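Side-chain contacts in quinone oxidoreductase (Escherichia coli, PDB 1QOR), which catalyses the one-electron reduction of quinones to semiquinones with NADPH as electron donor, working as a homodimer: residues Leu145-Ala150 / Ile190-Glu195; Tyr130-Thr135 / Val212-Val217. All coordinates share one frame; numbering follows the deposited sequence.

Contact 1: residues Leu145-Ala150 / Ile190-Glu195; sequences LFHAAA and INYREE. With NDP (NADPH dihydro-nicotinamide-adenine-dinucleotide phosphate), chain D.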
# COMPACT_ATOMS: atom_id res chain seq x y z
N LEU A 145 8.44 10.34 9.85
CA LEU A 145 9.33 9.44 10.55
C LEU A 145 10.28 8.66 9.61
O LEU A 145 9.86 8.21 8.50
CB LEU A 145 8.50 8.51 11.44
CG LEU A 145 9.22 7.48 12.31
CD1 LEU A 145 9.97 8.17 13.40
CD2 LEU A 145 8.17 6.50 12.89
N PHE A 146 11.53 8.45 10.04
CA PHE A 146 12.51 7.75 9.21
C PHE A 146 13.36 6.94 10.16
O PHE A 146 14.07 7.50 10.98
CB PHE A 146 13.35 8.76 8.43
CG PHE A 146 14.04 8.19 7.21
CD1 PHE A 146 15.14 7.33 7.34
CD2 PHE A 146 13.60 8.52 5.93
CE1 PHE A 146 15.79 6.79 6.20
CE2 PHE A 146 14.23 8.00 4.78
CZ PHE A 146 15.34 7.13 4.93
N HIS A 147 13.27 5.62 10.05
CA HIS A 147 13.99 4.70 10.92
C HIS A 147 15.44 4.53 10.64
O HIS A 147 15.88 4.73 9.53
CB HIS A 147 13.31 3.35 10.90
CG HIS A 147 11.98 3.33 11.60
ND1 HIS A 147 11.84 3.00 12.93
CD2 HIS A 147 10.73 3.57 11.14
CE1 HIS A 147 10.56 3.02 13.26
NE2 HIS A 147 9.87 3.36 12.19
N ALA A 148 16.19 4.16 11.67
CA ALA A 148 17.63 3.91 11.53
C ALA A 148 18.31 5.13 10.86
O ALA A 148 19.03 5.00 9.84
CB ALA A 148 17.85 2.57 10.73
N ALA A 149 18.08 6.30 11.46
CA ALA A 149 18.57 7.57 10.95
C ALA A 149 20.08 7.86 10.98
O ALA A 149 20.52 8.80 10.34
CB ALA A 149 17.80 8.70 11.59
N ALA A 150 20.86 7.06 11.68
CA ALA A 150 22.31 7.28 11.69
C ALA A 150 23.06 6.29 10.78
O ALA A 150 24.31 6.21 10.83
CB ALA A 150 22.85 7.17 13.10
N ILE A 190 14.29 9.77 18.21
CA ILE A 190 13.75 8.94 19.28
C ILE A 190 14.65 7.74 19.31
O ILE A 190 14.96 7.18 18.27
CB ILE A 190 12.30 8.44 18.93
CG1 ILE A 190 11.35 9.62 18.75
CG2 ILE A 190 11.78 7.50 20.01
CD1 ILE A 190 10.06 9.25 18.06
N ASN A 191 15.09 7.33 20.48
CA ASN A 191 15.94 6.16 20.56
C ASN A 191 14.93 5.04 20.76
O ASN A 191 14.35 4.93 21.84
CB ASN A 191 16.86 6.27 21.78
CG ASN A 191 17.61 4.99 22.09
OD1 ASN A 191 17.12 3.88 21.85
ND2 ASN A 191 18.77 5.13 22.69
N TYR A 192 14.69 4.24 19.71
CA TYR A 192 13.70 3.17 19.80
C TYR A 192 14.06 1.94 20.63
O TYR A 192 13.28 1.00 20.71
CB TYR A 192 13.14 2.76 18.43
CG TYR A 192 14.13 2.26 17.38
CD1 TYR A 192 15.47 1.99 17.69
CD2 TYR A 192 13.71 2.09 16.05
CE1 TYR A 192 16.36 1.57 16.71
CE2 TYR A 192 14.60 1.67 15.07
CZ TYR A 192 15.92 1.42 15.40
OH TYR A 192 16.81 1.12 14.38
N ARG A 193 15.27 1.90 21.18
CA ARG A 193 15.65 0.80 22.06
C ARG A 193 15.35 1.24 23.52
O ARG A 193 15.12 0.41 24.38
CB ARG A 193 17.13 0.43 21.94
CG ARG A 193 17.48 -0.46 20.74
CD ARG A 193 18.86 -1.14 20.95
N GLU A 194 15.32 2.54 23.77
CA GLU A 194 15.06 3.01 25.12
C GLU A 194 13.69 3.65 25.29
O GLU A 194 13.06 3.51 26.32
CB GLU A 194 16.06 4.10 25.52
CG GLU A 194 17.48 3.84 25.17
CD GLU A 194 18.09 2.72 25.98
OE1 GLU A 194 18.00 2.78 27.23
OE2 GLU A 194 18.69 1.81 25.35
N GLU A 195 13.24 4.41 24.32
CA GLU A 195 12.00 5.10 24.51
C GLU A 195 10.81 4.36 23.94
O GLU A 195 10.95 3.34 23.25
CB GLU A 195 12.08 6.49 23.87
CG GLU A 195 13.32 7.29 24.24
CD GLU A 195 13.32 8.68 23.62
OE1 GLU A 195 12.43 9.49 23.96
OE2 GLU A 195 14.20 8.96 22.78
PA NDP D . 22.66 0.75 7.69
O1A NDP D . 24.03 1.31 7.58
O2A NDP D . 21.53 1.69 7.89
O5B NDP D . 22.62 -0.39 8.74
C5B NDP D . 21.42 -0.94 9.23
C4B NDP D . 21.04 -0.22 10.49
O4B NDP D . 19.71 -0.69 10.70
C3B NDP D . 21.80 -0.59 11.77
O3B NDP D . 23.02 0.20 11.85
C2B NDP D . 20.74 -0.43 12.84
O2B NDP D . 20.82 0.89 13.36
C1B NDP D . 19.37 -0.70 12.08
N9A NDP D . 18.86 -1.95 12.66
C8A NDP D . 17.76 -2.12 13.40
N7A NDP D . 17.66 -3.40 13.79
C5A NDP D . 18.72 -3.98 13.27
C6A NDP D . 19.05 -5.32 13.43
N6A NDP D . 18.31 -6.17 14.15
N1A NDP D . 20.18 -5.72 12.84
C2A NDP D . 20.96 -4.87 12.11
N3A NDP D . 20.63 -3.59 11.96
C4A NDP D . 19.50 -3.12 12.56
O3 NDP D . 22.45 0.07 6.27
PN NDP D . 22.25 0.58 4.79
O1N NDP D . 22.31 2.08 4.69
O2N NDP D . 23.12 -0.26 3.88
O5D NDP D . 20.69 0.08 4.58
C5D NDP D . 19.59 0.47 5.39
C4D NDP D . 18.37 -0.31 5.05
O4D NDP D . 17.85 0.08 3.76
C3D NDP D . 18.61 -1.82 4.98
O3D NDP D . 17.52 -2.52 5.58
C2D NDP D . 18.67 -2.05 3.46
O2D NDP D . 18.37 -3.38 3.12
C1D NDP D . 17.61 -1.12 2.93
N1N NDP D . 17.72 -0.53 1.57
C2N NDP D . 16.64 -0.56 0.73
C3N NDP D . 16.76 0.01 -0.53
C7N NDP D . 15.57 0.04 -1.48
O7N NDP D . 15.66 0.57 -2.58
N7N NDP D . 14.48 -0.55 -1.03
C4N NDP D . 17.93 0.60 -0.95
C5N NDP D . 19.03 0.63 -0.08
C6N NDP D . 18.91 0.05 1.17
P2B NDP D . 20.35 1.23 14.92
O1X NDP D . 20.33 2.70 14.98
O2X NDP D . 19.02 0.62 15.07
O3X NDP D . 21.39 0.57 15.74
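In the Rossmann fold of the cofactor domain, His147 and Ala148 meet Tyr192 where the loops after strands 143-146 and 188-191 form part of the pocket for the 2'-phosphate of NADPH. These two strands are not neighbours: strand 167-172 runs between them, and its Thr171 touches both His147 and Tyr192. The contact is therefore made by side chains beyond the strand ends, with the closest CA atoms, those of His147 and Tyr192, still 9.0 Å apart. The CB of Tyr192 is directed toward segment 145-150. Its CG sits between the backbone N and the carbonyl carbon (chi1 59°), and the ring reaches past His147 to the cofactor. The two rings meet rim to rim, their planes inclined by 27°; His147 ND1 lies 3.7 Å from Tyr192 CE2, at the edge of the phenol and near its plane. Farther out, Ala148 CB approaches Tyr192 OH at 4.1 Å. The same methyl touches the sugar, Ala148 CB lying 3.8 Å from the ribose O4B of NADPH. The phosphate oxygen O2X of NADPH, which sits at the edge of the Tyr192 ring and in its plane, accepts from Tyr192 OH; the modelled separation of Tyr192 OH and O2X, 2.4 Å, is very short and its exact value doubtful. The turn carrying Tyr192 is held from within: Asn191 OD1 accepts from Arg193 N at 2.8 Å in an Asx turn and also from Glu194 N, while Asn191 N donates to Glu195 OE2. Arg317 and Lys177 also bond to NADPH, and Arg317 touches the Tyr192 side chain. The contact thus combines van der Waals packing between the protein segments with a hydroxyl donor turned to what is probably an anionic phosphate, a pairing consistent with use of NADPH, the phosphate-bearing cofactor.

Contact 2: residues Tyr130-Thr135 / Val212-Val217; sequences YLLRKT and VVYDSV. With NDP (NADPH dihydro-nicotinamide-adenine-dinucleotide phosphate), chain D.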
# COMPACT_ATOMS: atom_id res chain seq x y z
N TYR A 130 14.67 8.63 -4.64
CA TYR A 130 13.32 8.19 -5.06
C TYR A 130 12.37 8.13 -3.86
O TYR A 130 11.20 8.47 -3.96
CB TYR A 130 13.32 6.89 -5.89
CG TYR A 130 13.34 5.61 -5.07
CD1 TYR A 130 12.21 5.16 -4.39
CD2 TYR A 130 14.49 4.82 -5.01
CE1 TYR A 130 12.24 3.93 -3.66
CE2 TYR A 130 14.53 3.63 -4.30
CZ TYR A 130 13.41 3.18 -3.63
OH TYR A 130 13.48 1.96 -2.94
N LEU A 131 12.88 7.72 -2.71
CA LEU A 131 12.05 7.68 -1.52
C LEU A 131 11.39 9.03 -1.14
O LEU A 131 10.19 9.08 -0.92
CB LEU A 131 12.88 7.21 -0.34
CG LEU A 131 13.20 5.72 -0.23
CD1 LEU A 131 14.03 5.49 1.03
CD2 LEU A 131 11.91 4.91 -0.18
N LEU A 132 12.15 10.13 -1.13
CA LEU A 132 11.66 11.45 -0.71
C LEU A 132 11.04 12.31 -1.80
O LEU A 132 10.38 13.34 -1.51
CB LEU A 132 12.81 12.24 -0.07
CG LEU A 132 13.53 11.59 1.11
CD1 LEU A 132 14.48 12.59 1.77
CD2 LEU A 132 12.53 11.14 2.12
N ARG A 133 11.33 11.94 -3.04
CA ARG A 133 10.83 12.68 -4.17
C ARG A 133 9.84 11.91 -5.05
O ARG A 133 9.02 12.53 -5.68
CB ARG A 133 12.01 13.15 -5.03
CG ARG A 133 13.22 13.75 -4.23
CD ARG A 133 13.02 15.23 -3.96
NE ARG A 133 12.00 15.39 -2.95
CZ ARG A 133 11.07 16.35 -2.92
NH1 ARG A 133 11.03 17.30 -3.86
NH2 ARG A 133 10.13 16.28 -1.98
N LYS A 134 9.88 10.58 -5.06
CA LYS A 134 8.97 9.84 -5.94
C LYS A 134 7.94 8.97 -5.24
O LYS A 134 6.77 9.01 -5.57
CB LYS A 134 9.77 8.92 -6.88
CG LYS A 134 10.90 9.57 -7.66
CD LYS A 134 10.41 10.70 -8.51
CE LYS A 134 11.38 10.96 -9.68
NZ LYS A 134 11.16 12.32 -10.28
N THR A 135 8.38 8.13 -4.32
CA THR A 135 7.46 7.25 -3.61
C THR A 135 6.37 8.06 -2.90
O THR A 135 5.18 7.68 -2.85
CB THR A 135 8.24 6.39 -2.62
OG1 THR A 135 9.23 5.65 -3.33
CG2 THR A 135 7.31 5.47 -1.83
N VAL A 212 3.56 9.98 6.53
CA VAL A 212 4.39 8.94 5.95
C VAL A 212 5.47 8.48 6.92
O VAL A 212 5.98 9.28 7.72
CB VAL A 212 4.97 9.40 4.61
CG1 VAL A 212 5.84 10.66 4.82
CG2 VAL A 212 5.75 8.25 3.94
N VAL A 213 5.77 7.17 6.88
CA VAL A 213 6.77 6.49 7.69
C VAL A 213 7.68 5.72 6.76
O VAL A 213 7.18 4.92 5.95
CB VAL A 213 6.16 5.42 8.65
CG1 VAL A 213 7.26 4.64 9.30
CG2 VAL A 213 5.36 6.10 9.79
N TYR A 214 8.98 5.97 6.82
CA TYR A 214 9.95 5.26 6.00
C TYR A 214 10.62 4.32 6.94
O TYR A 214 11.43 4.73 7.76
CB TYR A 214 10.96 6.20 5.38
CG TYR A 214 10.35 7.12 4.38
CD1 TYR A 214 10.24 6.76 3.04
CD2 TYR A 214 9.94 8.42 4.76
CE1 TYR A 214 9.75 7.66 2.10
CE2 TYR A 214 9.46 9.35 3.81
CZ TYR A 214 9.37 8.96 2.49
OH TYR A 214 8.92 9.86 1.56
N ASP A 215 10.35 3.04 6.76
CA ASP A 215 10.85 2.03 7.68
C ASP A 215 11.70 0.91 7.02
O ASP A 215 11.17 0.03 6.31
CB ASP A 215 9.63 1.48 8.47
CG ASP A 215 10.00 0.43 9.50
OD1 ASP A 215 11.07 -0.20 9.43
OD2 ASP A 215 9.18 0.19 10.39
N SER A 216 13.00 0.90 7.33
CA SER A 216 13.89 -0.08 6.75
C SER A 216 14.21 -1.14 7.73
O SER A 216 14.94 -2.08 7.40
CB SER A 216 15.18 0.57 6.25
OG SER A 216 15.92 1.17 7.29
N VAL A 217 13.69 -1.02 8.95
CA VAL A 217 14.07 -2.06 9.91
C VAL A 217 13.24 -3.34 9.79
O VAL A 217 13.72 -4.44 10.13
CB VAL A 217 14.39 -1.51 11.38
CG1 VAL A 217 14.34 0.00 11.46
CG2 VAL A 217 13.69 -2.28 12.50
PA NDP D . 22.66 0.75 7.69
O1A NDP D . 24.03 1.31 7.58
O2A NDP D . 21.53 1.69 7.89
O5B NDP D . 22.62 -0.39 8.74
C5B NDP D . 21.42 -0.94 9.23
C4B NDP D . 21.04 -0.22 10.49
O4B NDP D . 19.71 -0.69 10.70
C3B NDP D . 21.80 -0.59 11.77
O3B NDP D . 23.02 0.20 11.85
C2B NDP D . 20.74 -0.43 12.84
O2B NDP D . 20.82 0.89 13.36
C1B NDP D . 19.37 -0.70 12.08
N9A NDP D . 18.86 -1.95 12.66
C8A NDP D . 17.76 -2.12 13.40
N7A NDP D . 17.66 -3.40 13.79
C5A NDP D . 18.72 -3.98 13.27
C6A NDP D . 19.05 -5.32 13.43
N6A NDP D . 18.31 -6.17 14.15
N1A NDP D . 20.18 -5.72 12.84
C2A NDP D . 20.96 -4.87 12.11
N3A NDP D . 20.63 -3.59 11.96
C4A NDP D . 19.50 -3.12 12.56
O3 NDP D . 22.45 0.07 6.27
PN NDP D . 22.25 0.58 4.79
O1N NDP D . 22.31 2.08 4.69
O2N NDP D . 23.12 -0.26 3.88
O5D NDP D . 20.69 0.08 4.58
C5D NDP D . 19.59 0.47 5.39
C4D NDP D . 18.37 -0.31 5.05
O4D NDP D . 17.85 0.08 3.76
C3D NDP D . 18.61 -1.82 4.98
O3D NDP D . 17.52 -2.52 5.58
C2D NDP D . 18.67 -2.05 3.46
O2D NDP D . 18.37 -3.38 3.12
C1D NDP D . 17.61 -1.12 2.93
N1N NDP D . 17.72 -0.53 1.57
C2N NDP D . 16.64 -0.56 0.73
C3N NDP D . 16.76 0.01 -0.53
C7N NDP D . 15.57 0.04 -1.48
O7N NDP D . 15.66 0.57 -2.58
N7N NDP D . 14.48 -0.55 -1.03
C4N NDP D . 17.93 0.60 -0.95
C5N NDP D . 19.03 0.63 -0.08
C6N NDP D . 18.91 0.05 1.17
P2B NDP D . 20.35 1.23 14.92
O1X NDP D . 20.33 2.70 14.98
O2X NDP D . 19.02 0.62 15.07
O3X NDP D . 21.39 0.57 15.74
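Tyr214, on strand 210-215, presses its ring against Leu131 and Leu132 near the end of helix 115-135. Its CG is anti to the carbonyl carbon (chi1 -66°), which sends the phenol out from the sheet to the helix. There Tyr214 OH donates to Leu131 O at 2.9 Å, from well above the carbonyl plane. The helix widens here into a pi-type turn: Thr135 N, which a regular alpha turn would pair with Leu131 O, bonds instead to Tyr130 O. Leu131 slides past the ring in the opposite direction, with its CB 4.0 Å from Tyr214 CE1. Leu132 likewise has its CG anti to the carbonyl carbon (chi1 -56°), which brings its methyl CD2 obliquely to the ring, 4.3 Å from the centroid of Tyr214, in an off-centre CH-pi contact. Val212 CG2 covers one face of the same ring near its rim. A phenylalanine in place of Tyr214 would probably leave Leu131 O, which Thr135 N passes by, without its hydroxyl donor. Both segments also touch NADPH: Tyr130 OH donates to the carboxamide O7N of NADPH at 2.6 Å, and Ser216 CB packs on the nicotinamide ribose. Around the contact, Phe146 of strand 143-146 and Val236 of strand 233-237 flank Tyr214, Tyr269 of helix 266-269 stacks on Tyr130, and Tyr260 of the second subunit bonds to Thr135 O.

How the contacts relate
Both contacts are buried and share one parallel sheet, in which strands 143-146 and 210-215 are neighbours. Leu145 O and Tyr214 N, 2.9 Å apart, probably form a backbone bond joining them, and Phe146 packs on Tyr214. Contact 1 is the more peripheral, its centre about 17 Å from that of the chain against about 12 Å for contact 2, and it involves 188-191, one of two edge strands within this chain. It joins loops, with the cofactor as the tyrosine's polar partner; contact 2 fastens a helix onto the sheet, and its tyrosine bonds to the helix backbone. At NADPH, contact 1 meets the 2'-phosphate and adenosine ribose; contact 2 bonds to the nicotinamide half, with Val217 beside the adenine.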